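Local coordinates for protein protease Do-like 2, chloroplastic (PDB 4FLN) that carries out, as a serine endopeptidase of the chloroplast, the primary cleavage of the photodamaged D1 protein of photosystem II, at residues L186-I195 with N226-V235; H359-G367 with P382-E390. All coordinates share one frame; numbering follows the deposited sequence.

Overall arrangement
Contact 1 (186-195 with 226-235) and contact 2 (359-367 with 382-390) follow each other in series along the chain, the first closing before the second opens. Contact 1 pairs strands 185-191 and 228-232 within the second six-stranded barrel of the protease region. Contact 2 belongs to the second PDZ domain, where a loop runs against the start of helix 385-391. No sheet is shared, the two centres lie about 27 Å apart, and the nearest atoms remain about 11 Å from each other. The first PDZ domain lies between them in sequence, yet the second PDZ domain folds back beside the protease, bringing Ile365 to about 12 Å from the presumed catalytic His91, measured between side chains.

Contact 1: L186-I195 with N226-V235; sequences LLGIQIDAAI and NIGYVIPTTV
Ile189 and Val230 face each other as a hydrogen-bonded antiparallel pair, with Ile189 N to Val230 O at 3.0 Å and nearly straight (171°), and Val230 N returning the bond to Ile189 O. Ile191 and Gly228 form the next such pair, Ile191 N meeting Gly228 O at 2.9 Å while Gly228 N bonds back to Ile191 O. On the face carrying Ile189, Val230 and Ile191, the CD1 methyl of Ile189 lies 3.6 Å from Pro232 CB, the two side chains running antiparallel past one another. Gly228 admits Ile195, whose CD1 stands 3.6 Å from Gly228 CA; with CG1 turned anti to its carbonyl carbon (chi1 -54°), the chain extends over the glycine, where a beta carbon would probably crowd Ile195 CG1.

Gln190 and Tyr229 share the other face as a non-hydrogen-bonded pair, side by side, with Gln190 CG 3.9 Å from Tyr229 CE1 and amide and ring planes 76° apart. Replacing Gln190 by an alanine would probably strip that flank of the tyrosine and leave its ring freer to turn. Where strand 228-232 gives way to helix 233-246, Thr234 OG1 touches Leu187 CD2 at 3.6 Å, and Val235 CG1 meets Leu186 CD1.

Further out, strand 165-178 bonds to the far edge of 185-191, and the Tyr179 hydroxyl donates to Leu187 O. Asp192 OD2 takes a hydrogen bond from Lys168 N of a neighbouring subunit. The pairing joins the third and sixth strands of the second barrel of the chymotrypsin-like fold, with Ile195 beside the presumed nucleophile Ser200.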
# COMPACT_ATOMS: atom_id res chain seq x y z
N LEU B 186 -6.04 -23.51 26.87
CA LEU B 186 -5.53 -23.78 28.20
C LEU B 186 -5.39 -22.49 29.00
O LEU B 186 -5.38 -21.40 28.45
CB LEU B 186 -4.18 -24.47 28.10
CG LEU B 186 -4.10 -25.70 27.19
CD1 LEU B 186 -2.67 -26.18 27.07
CD2 LEU B 186 -5.00 -26.81 27.71
N LEU B 187 -5.29 -22.63 30.32
CA LEU B 187 -5.17 -21.46 31.16
C LEU B 187 -3.90 -20.73 30.71
O LEU B 187 -2.98 -21.35 30.18
CB LEU B 187 -5.08 -21.88 32.63
CG LEU B 187 -5.00 -20.85 33.75
CD1 LEU B 187 -6.31 -20.09 33.91
CD2 LEU B 187 -4.64 -21.54 35.05
N GLY B 188 -3.87 -19.41 30.89
CA GLY B 188 -2.71 -18.61 30.55
C GLY B 188 -2.64 -17.35 31.39
O GLY B 188 -3.67 -16.87 31.85
N ILE B 189 -1.44 -16.81 31.57
CA ILE B 189 -1.24 -15.58 32.32
C ILE B 189 -0.82 -14.49 31.36
O ILE B 189 0.11 -14.67 30.59
CB ILE B 189 -0.13 -15.74 33.38
CG1 ILE B 189 -0.43 -16.90 34.33
CG2 ILE B 189 0.06 -14.44 34.17
CD1 ILE B 189 0.75 -17.30 35.18
N GLN B 190 -1.51 -13.35 31.41
CA GLN B 190 -1.12 -12.17 30.65
C GLN B 190 -0.29 -11.25 31.53
O GLN B 190 -0.61 -11.03 32.70
CB GLN B 190 -2.36 -11.40 30.23
CG GLN B 190 -2.79 -11.55 28.79
CD GLN B 190 -3.93 -10.61 28.45
OE1 GLN B 190 -3.91 -9.44 28.84
NE2 GLN B 190 -4.93 -11.11 27.73
N ILE B 191 0.78 -10.70 30.98
CA ILE B 191 1.57 -9.72 31.72
C ILE B 191 1.65 -8.38 31.02
O ILE B 191 1.48 -8.27 29.81
CB ILE B 191 3.01 -10.22 32.04
CG1 ILE B 191 3.76 -10.56 30.76
CG2 ILE B 191 2.99 -11.40 33.04
CD1 ILE B 191 5.19 -10.11 30.79
N ASP B 192 1.98 -7.38 31.81
CA ASP B 192 1.88 -5.96 31.51
C ASP B 192 3.10 -5.50 30.70
O ASP B 192 3.28 -4.32 30.45
CB ASP B 192 1.82 -5.27 32.88
CG ASP B 192 1.70 -3.78 32.79
OD1 ASP B 192 2.75 -3.10 32.81
OD2 ASP B 192 0.56 -3.28 32.77
N ALA B 193 3.96 -6.44 30.33
CA ALA B 193 5.22 -6.11 29.66
C ALA B 193 5.41 -6.92 28.38
O ALA B 193 5.04 -8.09 28.32
CB ALA B 193 6.39 -6.35 30.60
N ALA B 194 5.99 -6.30 27.36
CA ALA B 194 6.19 -7.00 26.09
C ALA B 194 7.39 -7.94 26.18
O ALA B 194 8.30 -7.72 26.99
CB ALA B 194 6.36 -6.01 24.95
N ILE B 195 7.37 -8.99 25.35
CA ILE B 195 8.40 -10.02 25.37
C ILE B 195 9.07 -10.21 24.01
O ILE B 195 8.40 -10.33 22.99
CB ILE B 195 7.80 -11.37 25.85
CG1 ILE B 195 7.10 -11.18 27.20
CG2 ILE B 195 8.88 -12.44 25.94
CD1 ILE B 195 6.46 -12.43 27.76
N ASN B 226 2.41 -4.65 23.58
CA ASN B 226 2.86 -4.42 24.96
C ASN B 226 2.10 -5.31 25.95
O ASN B 226 1.76 -4.91 27.07
CB ASN B 226 2.78 -2.94 25.37
CG ASN B 226 3.35 -2.70 26.77
OD1 ASN B 226 4.56 -2.85 27.00
ND2 ASN B 226 2.48 -2.34 27.71
N ILE B 227 1.81 -6.53 25.50
CA ILE B 227 1.30 -7.55 26.39
C ILE B 227 2.01 -8.87 26.12
O ILE B 227 1.94 -9.41 25.02
CB ILE B 227 -0.22 -7.71 26.24
CG1 ILE B 227 -0.62 -9.17 26.48
CG2 ILE B 227 -0.67 -7.28 24.87
CD1 ILE B 227 -2.06 -9.43 26.18
N GLY B 228 2.71 -9.37 27.13
CA GLY B 228 3.41 -10.63 27.02
C GLY B 228 2.57 -11.78 27.53
O GLY B 228 1.71 -11.59 28.39
N TYR B 229 2.85 -12.98 27.03
CA TYR B 229 2.12 -14.18 27.44
C TYR B 229 2.98 -15.18 28.20
O TYR B 229 4.18 -15.31 27.96
CB TYR B 229 1.50 -14.85 26.22
CG TYR B 229 0.47 -13.99 25.57
CD1 TYR B 229 -0.85 -13.99 26.02
CD2 TYR B 229 0.81 -13.14 24.52
CE1 TYR B 229 -1.80 -13.19 25.43
CE2 TYR B 229 -0.13 -12.34 23.93
CZ TYR B 229 -1.44 -12.36 24.38
OH TYR B 229 -2.38 -11.56 23.79
N VAL B 230 2.35 -15.88 29.13
CA VAL B 230 3.07 -16.85 29.94
C VAL B 230 2.28 -18.13 30.13
O VAL B 230 1.15 -18.10 30.62
CB VAL B 230 3.43 -16.29 31.33
CG1 VAL B 230 4.12 -17.37 32.16
CG2 VAL B 230 4.32 -15.06 31.19
N ILE B 231 2.87 -19.25 29.75
CA ILE B 231 2.32 -20.54 30.10
C ILE B 231 2.50 -20.76 31.60
O ILE B 231 3.63 -20.84 32.09
CB ILE B 231 3.05 -21.64 29.33
CG1 ILE B 231 2.94 -21.36 27.83
CG2 ILE B 231 2.48 -23.00 29.70
CD1 ILE B 231 4.12 -21.82 27.02
N PRO B 232 1.38 -20.85 32.35
CA PRO B 232 1.48 -20.96 33.82
C PRO B 232 2.01 -22.30 34.33
O PRO B 232 2.01 -23.32 33.61
CB PRO B 232 0.04 -20.75 34.30
CG PRO B 232 -0.81 -21.05 33.11
CD PRO B 232 -0.01 -20.65 31.91
N THR B 233 2.46 -22.28 35.58
CA THR B 233 2.95 -23.47 36.28
C THR B 233 2.00 -24.66 36.18
O THR B 233 2.44 -25.79 35.97
CB THR B 233 3.16 -23.15 37.76
OG1 THR B 233 4.23 -22.22 37.89
CG2 THR B 233 3.51 -24.41 38.55
N THR B 234 0.70 -24.41 36.34
CA THR B 234 -0.27 -25.50 36.35
C THR B 234 -0.30 -26.27 35.03
O THR B 234 -0.42 -27.50 35.03
CB THR B 234 -1.68 -25.01 36.73
OG1 THR B 234 -2.21 -24.18 35.69
CG2 THR B 234 -1.61 -24.18 38.00
N VAL B 235 -0.18 -25.57 33.91
CA VAL B 235 -0.16 -26.23 32.61
C VAL B 235 1.15 -26.96 32.49
O VAL B 235 1.23 -28.02 31.87
CB VAL B 235 -0.26 -25.24 31.46
CG1 VAL B 235 -0.03 -25.95 30.15
CG2 VAL B 235 -1.62 -24.57 31.47

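Contact 2: H359-G367 with P382-E390; sequences HLVPYHIDG and PLSEPLIEE
Glu385 runs alongside the Tyr363 side chain, in the same direction, at the point where the loop 359-367 meets the start of helix 385-391 in the second PDZ domain. The ring and carboxylate planes are only 23° apart, and Glu385 OE1 sits over the ring centre, 3.7 Å above its plane. Glu385 CG comes still nearer at one side of the ring, 3.4 Å from Tyr363 CE1. A bend at chi2 (71°) folds the glutamate chain back over the tyrosine. The other carboxylate oxygen, OE2, forms a salt bridge with Arg405, which probably favours the charged form of the acid.

Val361 crosses Glu385 at about a right angle and turns its two methyls to different partners. Its CG1 lies against Ser384 CA and Glu385 OE1, whereas CG2 meets Leu383 CD1 at 3.8 Å. Helix 398-406 adds Ala404 to this apolar side, touching Val361, Leu383 and Ile388.

At the other end of the loop, Ile365 lies alongside the Pro386 ring, the two pointing opposite ways, with Ile365 CG1 3.9 Å from Pro386 CG. Tyr62, from the protease part of the chain, touches both residues.

The backbone joins the two segments directly: Glu385 N donates to Pro362 O at 3.0 Å in an almost straight bond (178°). Ser384 is the N-cap, and its OG accepts a weak bond from Leu387 N. A single water completes the join, donating to Leu360 O at 2.6 Å and to Leu383 O at 2.9 Å.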
# COMPACT_ATOMS: atom_id res chain seq x y z
N HIS B 359 -8.43 -34.19 15.31
CA HIS B 359 -8.52 -33.20 14.24
C HIS B 359 -8.51 -33.83 12.85
O HIS B 359 -7.49 -34.35 12.41
CB HIS B 359 -7.34 -32.23 14.35
CG HIS B 359 -7.45 -31.27 15.49
ND1 HIS B 359 -8.21 -30.12 15.42
CD2 HIS B 359 -6.88 -31.28 16.72
CE1 HIS B 359 -8.11 -29.47 16.56
NE2 HIS B 359 -7.31 -30.15 17.37
N LEU B 360 -9.63 -33.75 12.15
CA LEU B 360 -9.74 -34.34 10.82
C LEU B 360 -8.67 -33.77 9.89
O LEU B 360 -8.00 -34.50 9.17
CB LEU B 360 -11.13 -34.08 10.25
CG LEU B 360 -11.31 -34.45 8.78
CD1 LEU B 360 -11.00 -35.92 8.59
CD2 LEU B 360 -12.73 -34.11 8.31
N VAL B 361 -8.52 -32.45 9.93
CA VAL B 361 -7.43 -31.78 9.26
C VAL B 361 -6.49 -31.31 10.36
O VAL B 361 -6.76 -30.31 11.03
CB VAL B 361 -7.96 -30.56 8.48
CG1 VAL B 361 -6.82 -29.75 7.89
CG2 VAL B 361 -8.94 -31.00 7.39
N PRO B 362 -5.37 -32.01 10.54
CA PRO B 362 -4.49 -31.77 11.69
C PRO B 362 -3.67 -30.50 11.56
O PRO B 362 -3.35 -30.09 10.45
CB PRO B 362 -3.57 -33.00 11.67
CG PRO B 362 -3.53 -33.41 10.27
CD PRO B 362 -4.92 -33.15 9.73
N TYR B 363 -3.37 -29.87 12.69
CA TYR B 363 -2.41 -28.77 12.72
C TYR B 363 -0.96 -29.26 12.82
O TYR B 363 -0.06 -28.63 12.27
CB TYR B 363 -2.73 -27.81 13.87
CG TYR B 363 -4.02 -27.05 13.68
CD1 TYR B 363 -4.02 -25.76 13.15
CD2 TYR B 363 -5.25 -27.62 14.01
CE1 TYR B 363 -5.20 -25.06 12.97
CE2 TYR B 363 -6.44 -26.92 13.82
CZ TYR B 363 -6.40 -25.64 13.30
OH TYR B 363 -7.57 -24.94 13.11
N HIS B 364 -0.75 -30.35 13.55
CA HIS B 364 0.59 -30.76 13.97
C HIS B 364 1.35 -31.80 13.13
O HIS B 364 2.56 -31.97 13.30
CB HIS B 364 0.55 -31.15 15.46
CG HIS B 364 1.65 -32.08 15.88
ND1 HIS B 364 2.98 -31.83 15.63
CD2 HIS B 364 1.62 -33.25 16.56
CE1 HIS B 364 3.72 -32.81 16.12
NE2 HIS B 364 2.91 -33.69 16.69
N ILE B 365 0.68 -32.49 12.21
CA ILE B 365 1.32 -33.51 11.35
C ILE B 365 1.88 -34.73 12.09
O ILE B 365 2.33 -35.68 11.46
CB ILE B 365 2.48 -32.95 10.48
CG1 ILE B 365 2.25 -31.48 10.10
CG2 ILE B 365 2.69 -33.83 9.25
CD1 ILE B 365 3.13 -30.51 10.88
N ASP B 366 1.85 -34.69 13.42
CA ASP B 366 2.51 -35.70 14.25
C ASP B 366 4.04 -35.64 14.12
O ASP B 366 4.73 -36.63 14.38
CB ASP B 366 2.02 -37.11 13.89
CG ASP B 366 0.52 -37.27 14.04
OD1 ASP B 366 -0.20 -36.25 13.94
OD2 ASP B 366 0.06 -38.41 14.25
N GLY B 367 4.55 -34.48 13.73
CA GLY B 367 5.97 -34.32 13.50
C GLY B 367 6.42 -35.15 12.31
O GLY B 367 5.61 -35.84 11.70
N PRO B 382 -2.59 -36.19 2.48
CA PRO B 382 -3.67 -35.79 3.38
C PRO B 382 -3.71 -34.27 3.50
O PRO B 382 -2.67 -33.60 3.47
CB PRO B 382 -3.28 -36.44 4.71
CG PRO B 382 -2.26 -37.47 4.37
CD PRO B 382 -1.52 -36.90 3.21
N LEU B 383 -4.91 -33.72 3.58
CA LEU B 383 -5.08 -32.30 3.78
C LEU B 383 -4.64 -32.00 5.20
O LEU B 383 -4.99 -32.72 6.14
CB LEU B 383 -6.55 -31.92 3.58
CG LEU B 383 -7.01 -30.57 3.02
CD1 LEU B 383 -8.19 -30.08 3.82
CD2 LEU B 383 -5.91 -29.54 3.00
N SER B 384 -3.85 -30.95 5.37
CA SER B 384 -3.41 -30.53 6.69
C SER B 384 -3.37 -29.01 6.74
O SER B 384 -3.37 -28.34 5.72
CB SER B 384 -2.04 -31.12 7.03
OG SER B 384 -1.01 -30.54 6.25
N GLU B 385 -3.34 -28.45 7.94
CA GLU B 385 -3.29 -27.00 8.06
C GLU B 385 -2.02 -26.41 7.42
O GLU B 385 -2.10 -25.47 6.63
CB GLU B 385 -3.47 -26.56 9.51
CG GLU B 385 -4.63 -25.59 9.68
CD GLU B 385 -6.00 -26.24 9.50
OE1 GLU B 385 -6.20 -27.37 9.99
OE2 GLU B 385 -6.88 -25.61 8.87
N PRO B 386 -0.85 -26.98 7.75
CA PRO B 386 0.40 -26.53 7.13
C PRO B 386 0.33 -26.51 5.60
O PRO B 386 0.79 -25.55 4.99
CB PRO B 386 1.41 -27.58 7.58
CG PRO B 386 0.87 -28.08 8.86
CD PRO B 386 -0.62 -28.05 8.73
N LEU B 387 -0.26 -27.55 5.00
CA LEU B 387 -0.40 -27.58 3.54
C LEU B 387 -1.21 -26.38 3.04
O LEU B 387 -0.80 -25.68 2.11
CB LEU B 387 -1.06 -28.89 3.07
CG LEU B 387 -1.26 -29.05 1.56
CD1 LEU B 387 0.02 -28.70 0.85
CD2 LEU B 387 -1.68 -30.48 1.22
N ILE B 388 -2.36 -26.16 3.66
CA ILE B 388 -3.17 -24.98 3.41
C ILE B 388 -2.34 -23.71 3.58
O ILE B 388 -2.27 -22.89 2.66
CB ILE B 388 -4.39 -24.96 4.37
CG1 ILE B 388 -5.25 -26.21 4.15
CG2 ILE B 388 -5.21 -23.69 4.19
CD1 ILE B 388 -6.44 -26.29 5.06
N GLU B 389 -1.69 -23.56 4.73
CA GLU B 389 -0.86 -22.38 4.97
C GLU B 389 0.11 -22.11 3.81
O GLU B 389 0.24 -20.99 3.33
CB GLU B 389 -0.09 -22.52 6.29
CG GLU B 389 -0.40 -21.46 7.34
CD GLU B 389 -1.74 -21.69 8.04
OE1 GLU B 389 -2.80 -21.61 7.38
OE2 GLU B 389 -1.73 -21.95 9.27
N GLU B 390 0.78 -23.16 3.36
CA GLU B 390 1.83 -23.03 2.37
C GLU B 390 1.32 -22.76 0.96
O GLU B 390 1.98 -22.09 0.17
CB GLU B 390 2.70 -24.29 2.39
CG GLU B 390 3.91 -24.22 1.50
CD GLU B 390 4.63 -25.54 1.43
OE1 GLU B 390 5.67 -25.61 0.74
OE2 GLU B 390 4.16 -26.51 2.05
O HOH W 1 -7.15 -34.63 6.67